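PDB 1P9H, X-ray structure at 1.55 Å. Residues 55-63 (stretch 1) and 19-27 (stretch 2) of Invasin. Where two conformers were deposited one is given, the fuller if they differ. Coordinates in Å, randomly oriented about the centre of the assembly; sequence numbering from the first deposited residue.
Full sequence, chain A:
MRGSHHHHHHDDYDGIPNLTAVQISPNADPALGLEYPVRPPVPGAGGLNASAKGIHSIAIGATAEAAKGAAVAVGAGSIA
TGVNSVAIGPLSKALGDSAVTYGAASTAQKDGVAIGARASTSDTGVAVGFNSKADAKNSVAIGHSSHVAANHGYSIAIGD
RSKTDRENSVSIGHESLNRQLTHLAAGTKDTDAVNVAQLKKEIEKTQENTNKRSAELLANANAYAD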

# COMPACT_ATOMS: atom_id res chain seq x y z
N ILE A 55 13.47 6.17 -21.90
CA ILE A 55 14.15 7.41 -21.56
C ILE A 55 13.81 7.71 -20.10
O ILE A 55 12.65 7.64 -19.71
CB ILE A 55 13.65 8.58 -22.44
CG1 ILE A 55 13.87 8.25 -23.92
CG2 ILE A 55 14.37 9.87 -22.06
CD1 ILE A 55 13.34 9.30 -24.87
N HIS A 56 14.83 8.02 -19.31
CA HIS A 56 14.64 8.33 -17.89
C HIS A 56 14.24 7.11 -17.06
O HIS A 56 13.90 7.25 -15.88
CB HIS A 56 13.58 9.42 -17.72
CG HIS A 56 13.94 10.72 -18.38
ND1 HIS A 56 12.99 11.59 -18.86
CD2 HIS A 56 15.14 11.30 -18.61
CE1 HIS A 56 13.59 12.65 -19.37
NE2 HIS A 56 14.89 12.50 -19.23
N SER A 57 14.27 5.92 -17.65
CA SER A 57 13.90 4.72 -16.91
C SER A 57 15.01 4.26 -15.98
O SER A 57 16.15 4.72 -16.08
CB SER A 57 13.51 3.58 -17.87
OG SER A 57 14.63 3.10 -18.60
N ILE A 58 14.66 3.37 -15.06
CA ILE A 58 15.60 2.84 -14.08
C ILE A 58 15.41 1.33 -13.96
O ILE A 58 14.30 0.86 -13.71
CB ILE A 58 15.35 3.47 -12.69
CG1 ILE A 58 15.58 4.98 -12.76
CG2 ILE A 58 16.27 2.83 -11.64
CD1 ILE A 58 15.15 5.71 -11.50
N ALA A 59 16.48 0.57 -14.16
CA ALA A 59 16.43 -0.88 -14.06
C ALA A 59 17.62 -1.32 -13.22
O ALA A 59 18.77 -1.09 -13.59
CB ALA A 59 16.50 -1.53 -15.44
N ILE A 60 17.33 -1.94 -12.07
CA ILE A 60 18.37 -2.38 -11.15
C ILE A 60 18.16 -3.83 -10.72
O ILE A 60 17.08 -4.19 -10.25
CB ILE A 60 18.37 -1.49 -9.88
CG1 ILE A 60 18.59 -0.02 -10.27
CG2 ILE A 60 19.46 -1.96 -8.91
CD1 ILE A 60 18.48 0.93 -9.09
N GLY A 61 19.19 -4.65 -10.89
CA GLY A 61 19.10 -6.05 -10.50
C GLY A 61 19.27 -7.04 -11.64
O GLY A 61 19.11 -6.70 -12.81
N ALA A 62 19.58 -8.28 -11.28
CA ALA A 62 19.75 -9.33 -12.28
C ALA A 62 18.52 -9.44 -13.17
O ALA A 62 17.41 -9.61 -12.67
CB ALA A 62 20.02 -10.66 -11.60
N THR A 63 18.75 -9.30 -14.48
CA THR A 63 17.75 -9.35 -15.55
C THR A 63 16.56 -8.40 -15.44
O THR A 63 15.56 -8.54 -16.15
CB THR A 63 17.19 -10.79 -15.77
OG1 THR A 63 16.50 -11.24 -14.60
CG2 THR A 63 18.33 -11.75 -16.10
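Stretch 2 (19-27) LTAVQISPN

Stretch 2 lies alongside stretch 1 as a parallel β-neighbour. Residues Val22–Ile24 form a short strand that pairs with the strand Ile58–Ile60; the two N-to-C directions differ by 9°, and the strand axes approach to 4.8 Å. All six residues have extended backbones, with phi between -118° and -136° and psi between 102° and 127°. The register is direct: Ile58 sits beside Val22 (CA to CA 4.6 Å), Ala59 beside Gln23 (CA to CA 4.9 Å) and Ile60 beside Ile24 (CA to CA 4.7 Å). Past the C-terminal ends of the strands the chains spread slightly, to 5.5 Å between the CA atoms of Gly61 and Ser25 and 5.7 Å between those of Ala62 and Pro26.

Four backbone hydrogen bonds hold this register. Val22 N donates to Ser57 O at 2.9 Å, and Val22 O in turn accepts from Ala59 N at 2.9 Å; Ile24 N donates to Ala59 O at 2.8 Å, and Ile24 O accepts from Gly61 N at 3.0 Å. Val22 and Ile24 thus each bond through both N and O to the residues flanking their partners, as parallel pairing requires, and the N-H...O angles of 164–172° show little strain. CA-H...O contacts supplement the ladder, among them Ile58 CA to Val22 O at 3.2 Å and Gln23 CA to Ala59 O at 3.4 Å. Gly61 ends the ladder at phi 118° and psi 161°, where a CB would be jammed against the preceding carbonyl oxygen.

The side chains of Ile58, Ile60, Val22 and Ile24 share one face of the sheet, where apolar contacts join the paired residues: Ile58 CG1 lies 4.0 Å from Val22 CB, and Ile60 CD1 lies 3.9 Å from Ile24 CD1. The three isoleucines on this face adopt the mt rotamer. Ala59 and Gln23 point to the other face, and the side-chain amide of Gln23 is hydrogen-bonded elsewhere in the structure.

At the N-terminal end, Thr20 points toward stretch 1 and packs against His56, whose ring atom CD2 comes within 3.6 Å of Thr20 CB. A weak hydrogen bond runs from His56 N to Thr20 OG1 (3.5 Å), while Thr20 O receives a CA-H...O contact from His56 CA at 3.1 Å. The O atom of a water lies 2.9 Å from Thr20 O and 3.1 Å from His56 O, donating to both, weakly to the second. At the C-terminal end, a separate apolar contact is made by the Pro26 ring, its CG 3.8 Å from Ala62 CB.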

# COMPACT_ATOMS: atom_id res chain seq x y z
N LEU A 19 23.00 10.20 -21.75
CA LEU A 19 22.64 9.43 -20.57
C LEU A 19 21.42 9.99 -19.86
O LEU A 19 21.47 11.06 -19.25
CB LEU A 19 23.83 9.38 -19.60
CG LEU A 19 25.17 8.98 -20.21
CD1 LEU A 19 26.24 8.98 -19.12
CD2 LEU A 19 25.07 7.62 -20.87
N THR A 20 20.30 9.26 -19.94
CA THR A 20 19.06 9.69 -19.30
C THR A 20 18.51 8.59 -18.40
O THR A 20 17.64 8.85 -17.56
CB THR A 20 17.98 10.02 -20.34
OG1 THR A 20 17.69 8.86 -21.13
CG2 THR A 20 18.44 11.15 -21.26
N ALA A 21 19.01 7.38 -18.56
CA ALA A 21 18.52 6.25 -17.77
C ALA A 21 19.54 5.70 -16.79
O ALA A 21 20.73 6.00 -16.88
CB ALA A 21 18.05 5.14 -18.71
N VAL A 22 19.06 4.91 -15.84
CA VAL A 22 19.92 4.27 -14.86
C VAL A 22 19.77 2.77 -15.06
O VAL A 22 18.67 2.23 -14.95
CB VAL A 22 19.53 4.61 -13.41
CG1 VAL A 22 20.33 3.75 -12.44
CG2 VAL A 22 19.79 6.09 -13.13
N GLN A 23 20.87 2.11 -15.38
CA GLN A 23 20.86 0.67 -15.59
C GLN A 23 21.97 0.09 -14.73
O GLN A 23 23.14 0.39 -14.93
CB GLN A 23 21.11 0.36 -17.07
CG GLN A 23 21.05 -1.12 -17.42
CD GLN A 23 21.20 -1.34 -18.92
OE1 GLN A 23 20.30 -1.01 -19.69
NE2 GLN A 23 22.33 -1.90 -19.32
N ILE A 24 21.58 -0.72 -13.75
CA ILE A 24 22.56 -1.31 -12.86
C ILE A 24 22.47 -2.83 -12.84
O ILE A 24 21.58 -3.41 -12.22
CB ILE A 24 22.39 -0.78 -11.42
CG1 ILE A 24 22.49 0.75 -11.42
CG2 ILE A 24 23.46 -1.38 -10.51
CD1 ILE A 24 22.20 1.40 -10.08
N SER A 25 23.40 -3.47 -13.54
CA SER A 25 23.46 -4.92 -13.60
C SER A 25 24.23 -5.41 -12.37
O SER A 25 24.87 -4.62 -11.67
CB SER A 25 24.19 -5.36 -14.87
OG SER A 25 23.47 -4.97 -16.03
N PRO A 26 24.16 -6.72 -12.07
CA PRO A 26 24.87 -7.27 -10.91
C PRO A 26 26.31 -6.79 -10.84
O PRO A 26 27.03 -6.81 -11.85
CB PRO A 26 24.76 -8.78 -11.13
CG PRO A 26 23.39 -8.90 -11.73
CD PRO A 26 23.37 -7.77 -12.74
N ASN A 27 26.73 -6.36 -9.66
CA ASN A 27 28.09 -5.85 -9.47
C ASN A 27 28.78 -6.52 -8.29
O ASN A 27 29.84 -6.08 -7.86
CB ASN A 27 28.04 -4.34 -9.22
CG ASN A 27 27.52 -3.99 -7.84
OD1 ASN A 27 26.70 -4.70 -7.28
ND2 ASN A 27 27.99 -2.87 -7.29
O HOH W 1 16.71 8.07 -14.91